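Local structure of GGDEF family protein (Vibrio cholerae, 5GZS) at residues 89-99 with 111-120. The protein binds arginine in its periplasmic portion and, as a GGDEF-family diguanylate cyclase, probably couples sensing of this ligand to cyclic di-GMP synthesis. Residues are numbered along the deposited sequence; the frame is centred on the assembly and turned at random.
Sequences LPELRLVGIPK and YPYIQQVEYE
Strands 94-98 and 115-119 run parallel, their axes 38° apart, joined by main-chain hydrogen bonds that start at Q115 N to R93 O (2.8 Å) and zigzag through V95, V117 and I97 to Y119 N; K99 N to Y119 O adds a weak one. On the face carrying L94, P98 and V117, Y119 folds back across the neighbouring strand: its CG sits between backbone N and carbonyl carbon (chi1 62°), which lays the ring over I97 C and P98 N, with P98 CA 4.0 Å from the ring centroid in a CH-pi contact. Y119 OH hydrogen-bonds D139. On the other face, V95 CG2 meets I114 CG2 at 3.4 Å, and I97 CG1 lies 3.5 Å from Q116 CB; the Q116 amide nitrogen bonds G104 O. Before the strands, L89 CB packs against Y111 CE2 (3.3 Å), while P90 CB approaches CE1 and P90 CD the hydroxyl of the same tyrosine. Beyond them, K99 NZ forms a salt bridge with E120 OE2 (3.1 Å), and the K99 chain crosses E118 obliquely. With helix 103-110 these strands make a beta-alpha-beta crossover of the periplasmic solute-binding-protein fold; strand 94-98 ends beside arginine-pocket residues T101, T102 and Y103.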
# COMPACT_ATOMS: atom_id res chain seq x y z
N LEU A 89 -11.73 -6.37 -8.37
CA LEU A 89 -10.91 -7.59 -8.32
C LEU A 89 -10.78 -8.15 -6.91
O LEU A 89 -11.14 -9.30 -6.67
CB LEU A 89 -9.52 -7.31 -8.88
CG LEU A 89 -9.52 -6.94 -10.35
CD1 LEU A 89 -8.19 -6.35 -10.73
CD2 LEU A 89 -9.77 -8.20 -11.15
N PRO A 90 -10.32 -7.35 -5.94
CA PRO A 90 -10.14 -8.02 -4.64
C PRO A 90 -11.46 -8.39 -3.95
O PRO A 90 -11.46 -8.57 -2.74
CB PRO A 90 -9.38 -6.98 -3.82
CG PRO A 90 -9.84 -5.67 -4.38
CD PRO A 90 -10.02 -5.90 -5.85
N GLU A 91 -12.55 -8.50 -4.70
CA GLU A 91 -13.83 -8.90 -4.14
C GLU A 91 -14.35 -10.20 -4.76
O GLU A 91 -15.50 -10.56 -4.56
CB GLU A 91 -14.90 -7.83 -4.34
CG GLU A 91 -14.67 -6.50 -3.66
CD GLU A 91 -15.77 -5.50 -4.02
OE1 GLU A 91 -15.50 -4.56 -4.80
OE2 GLU A 91 -16.91 -5.67 -3.53
N LEU A 92 -13.51 -10.89 -5.52
CA LEU A 92 -14.01 -12.04 -6.25
C LEU A 92 -13.26 -13.30 -5.87
O LEU A 92 -12.08 -13.25 -5.53
CB LEU A 92 -13.90 -11.81 -7.76
CG LEU A 92 -14.05 -10.36 -8.23
CD1 LEU A 92 -13.76 -10.26 -9.72
CD2 LEU A 92 -15.43 -9.79 -7.88
N ARG A 93 -13.94 -14.44 -5.93
CA ARG A 93 -13.30 -15.72 -5.71
C ARG A 93 -13.31 -16.51 -7.02
O ARG A 93 -12.47 -17.38 -7.24
CB ARG A 93 -13.99 -16.47 -4.58
CG ARG A 93 -14.26 -15.60 -3.35
CD ARG A 93 -15.59 -16.00 -2.74
NE ARG A 93 -16.67 -15.84 -3.72
CZ ARG A 93 -17.58 -16.77 -3.98
NH1 ARG A 93 -17.52 -17.95 -3.35
NH2 ARG A 93 -18.52 -16.54 -4.89
N LEU A 94 -14.26 -16.18 -7.90
CA LEU A 94 -14.32 -16.68 -9.27
C LEU A 94 -14.24 -15.54 -10.24
O LEU A 94 -14.89 -14.52 -10.04
CB LEU A 94 -15.60 -17.45 -9.53
CG LEU A 94 -15.69 -18.84 -8.93
CD1 LEU A 94 -17.01 -18.97 -8.18
CD2 LEU A 94 -15.58 -19.86 -10.03
N VAL A 95 -13.45 -15.71 -11.30
CA VAL A 95 -13.37 -14.75 -12.40
C VAL A 95 -13.34 -15.49 -13.73
O VAL A 95 -12.62 -16.47 -13.89
CB VAL A 95 -12.12 -13.84 -12.33
CG1 VAL A 95 -12.05 -12.95 -13.54
CG2 VAL A 95 -12.17 -12.97 -11.12
N GLY A 96 -14.13 -15.00 -14.69
CA GLY A 96 -14.13 -15.55 -16.03
C GLY A 96 -12.96 -14.96 -16.81
O GLY A 96 -12.63 -13.78 -16.66
N ILE A 97 -12.32 -15.80 -17.61
CA ILE A 97 -11.13 -15.38 -18.32
C ILE A 97 -11.19 -15.83 -19.77
O ILE A 97 -11.35 -17.03 -20.05
CB ILE A 97 -9.83 -15.94 -17.68
CG1 ILE A 97 -9.69 -15.50 -16.21
CG2 ILE A 97 -8.60 -15.52 -18.48
CD1 ILE A 97 -9.29 -14.04 -16.02
N PRO A 98 -11.05 -14.87 -20.70
CA PRO A 98 -11.01 -15.19 -22.13
C PRO A 98 -9.83 -16.10 -22.41
O PRO A 98 -8.74 -15.87 -21.90
CB PRO A 98 -10.83 -13.83 -22.81
CG PRO A 98 -11.01 -12.82 -21.74
CD PRO A 98 -10.71 -13.47 -20.44
N LYS A 99 -10.06 -17.13 -23.19
CA LYS A 99 -9.02 -18.13 -23.39
C LYS A 99 -8.06 -17.62 -24.46
O LYS A 99 -8.46 -16.95 -25.41
CB LYS A 99 -9.65 -19.47 -23.76
CG LYS A 99 -8.73 -20.39 -24.53
CD LYS A 99 -9.52 -21.28 -25.44
CE LYS A 99 -9.88 -20.36 -26.56
NZ LYS A 99 -10.66 -20.72 -27.76
N TYR A 111 -3.58 -11.59 -8.30
CA TYR A 111 -4.61 -12.08 -7.38
C TYR A 111 -4.74 -13.59 -7.40
O TYR A 111 -5.80 -14.12 -7.73
CB TYR A 111 -5.97 -11.48 -7.73
CG TYR A 111 -6.14 -10.02 -7.42
CD1 TYR A 111 -6.35 -9.58 -6.12
CD2 TYR A 111 -6.12 -9.07 -8.44
CE1 TYR A 111 -6.53 -8.22 -5.84
CE2 TYR A 111 -6.30 -7.71 -8.17
CZ TYR A 111 -6.50 -7.30 -6.87
OH TYR A 111 -6.67 -5.96 -6.61
N PRO A 112 -3.67 -14.31 -7.01
CA PRO A 112 -3.61 -15.76 -7.26
C PRO A 112 -4.73 -16.59 -6.62
O PRO A 112 -4.93 -17.72 -7.05
CB PRO A 112 -2.24 -16.15 -6.66
CG PRO A 112 -1.88 -15.05 -5.74
CD PRO A 112 -2.48 -13.80 -6.31
N TYR A 113 -5.44 -16.02 -5.64
CA TYR A 113 -6.43 -16.78 -4.85
C TYR A 113 -7.72 -16.96 -5.61
O TYR A 113 -8.34 -18.03 -5.56
CB TYR A 113 -6.71 -16.10 -3.50
CG TYR A 113 -8.08 -16.42 -2.91
CD1 TYR A 113 -8.32 -17.64 -2.27
CD2 TYR A 113 -9.13 -15.50 -2.96
CE1 TYR A 113 -9.56 -17.94 -1.72
CE2 TYR A 113 -10.38 -15.79 -2.41
CZ TYR A 113 -10.59 -17.02 -1.79
OH TYR A 113 -11.81 -17.32 -1.24
N ILE A 114 -8.16 -15.91 -6.28
CA ILE A 114 -9.27 -16.05 -7.20
C ILE A 114 -9.02 -17.23 -8.13
O ILE A 114 -7.89 -17.45 -8.55
CB ILE A 114 -9.47 -14.81 -8.09
CG1 ILE A 114 -9.13 -13.50 -7.35
CG2 ILE A 114 -10.88 -14.79 -8.61
CD1 ILE A 114 -9.58 -12.24 -8.09
N GLN A 115 -10.04 -18.00 -8.47
CA GLN A 115 -9.73 -18.94 -9.51
C GLN A 115 -10.47 -18.58 -10.77
O GLN A 115 -11.63 -18.17 -10.76
CB GLN A 115 -10.03 -20.39 -9.12
CG GLN A 115 -9.06 -20.81 -7.99
CD GLN A 115 -9.25 -22.21 -7.43
OE1 GLN A 115 -10.35 -22.77 -7.49
NE2 GLN A 115 -8.16 -22.82 -6.96
N GLN A 116 -9.76 -18.81 -11.86
CA GLN A 116 -10.17 -18.45 -13.20
C GLN A 116 -10.99 -19.56 -13.81
O GLN A 116 -10.75 -20.72 -13.53
CB GLN A 116 -8.93 -18.16 -14.03
CG GLN A 116 -8.11 -17.03 -13.44
CD GLN A 116 -6.80 -16.82 -14.14
OE1 GLN A 116 -6.61 -17.27 -15.28
NE2 GLN A 116 -5.88 -16.14 -13.47
N VAL A 117 -11.98 -19.20 -14.64
CA VAL A 117 -12.75 -20.18 -15.40
C VAL A 117 -12.83 -19.71 -16.85
O VAL A 117 -13.38 -18.63 -17.14
CB VAL A 117 -14.17 -20.37 -14.85
CG1 VAL A 117 -14.85 -21.54 -15.56
CG2 VAL A 117 -14.13 -20.57 -13.35
N GLU A 118 -12.22 -20.48 -17.73
CA GLU A 118 -12.03 -20.08 -19.12
C GLU A 118 -13.32 -20.16 -19.92
O GLU A 118 -14.17 -21.01 -19.68
CB GLU A 118 -10.96 -20.95 -19.79
CG GLU A 118 -11.20 -21.22 -21.26
CD GLU A 118 -10.28 -22.29 -21.82
OE1 GLU A 118 -9.05 -22.16 -21.64
OE2 GLU A 118 -10.78 -23.26 -22.42
N TYR A 119 -13.45 -19.25 -20.89
CA TYR A 119 -14.61 -19.23 -21.77
C TYR A 119 -14.21 -18.90 -23.21
O TYR A 119 -13.06 -18.55 -23.49
CB TYR A 119 -15.67 -18.25 -21.25
CG TYR A 119 -15.23 -16.79 -21.17
CD1 TYR A 119 -15.07 -16.03 -22.33
CD2 TYR A 119 -15.03 -16.16 -19.95
CE1 TYR A 119 -14.68 -14.72 -22.28
CE2 TYR A 119 -14.64 -14.83 -19.89
CZ TYR A 119 -14.47 -14.11 -21.07
OH TYR A 119 -14.09 -12.79 -21.05
N GLU A 120 -15.18 -19.02 -24.12
CA GLU A 120 -14.97 -18.65 -25.51
C GLU A 120 -16.05 -17.72 -26.05
O GLU A 120 -17.18 -18.16 -26.29
CB GLU A 120 -14.90 -19.88 -26.39
CG GLU A 120 -13.64 -20.68 -26.25
CD GLU A 120 -13.44 -21.59 -27.44
OE1 GLU A 120 -13.81 -21.18 -28.56
OE2 GLU A 120 -12.93 -22.72 -27.24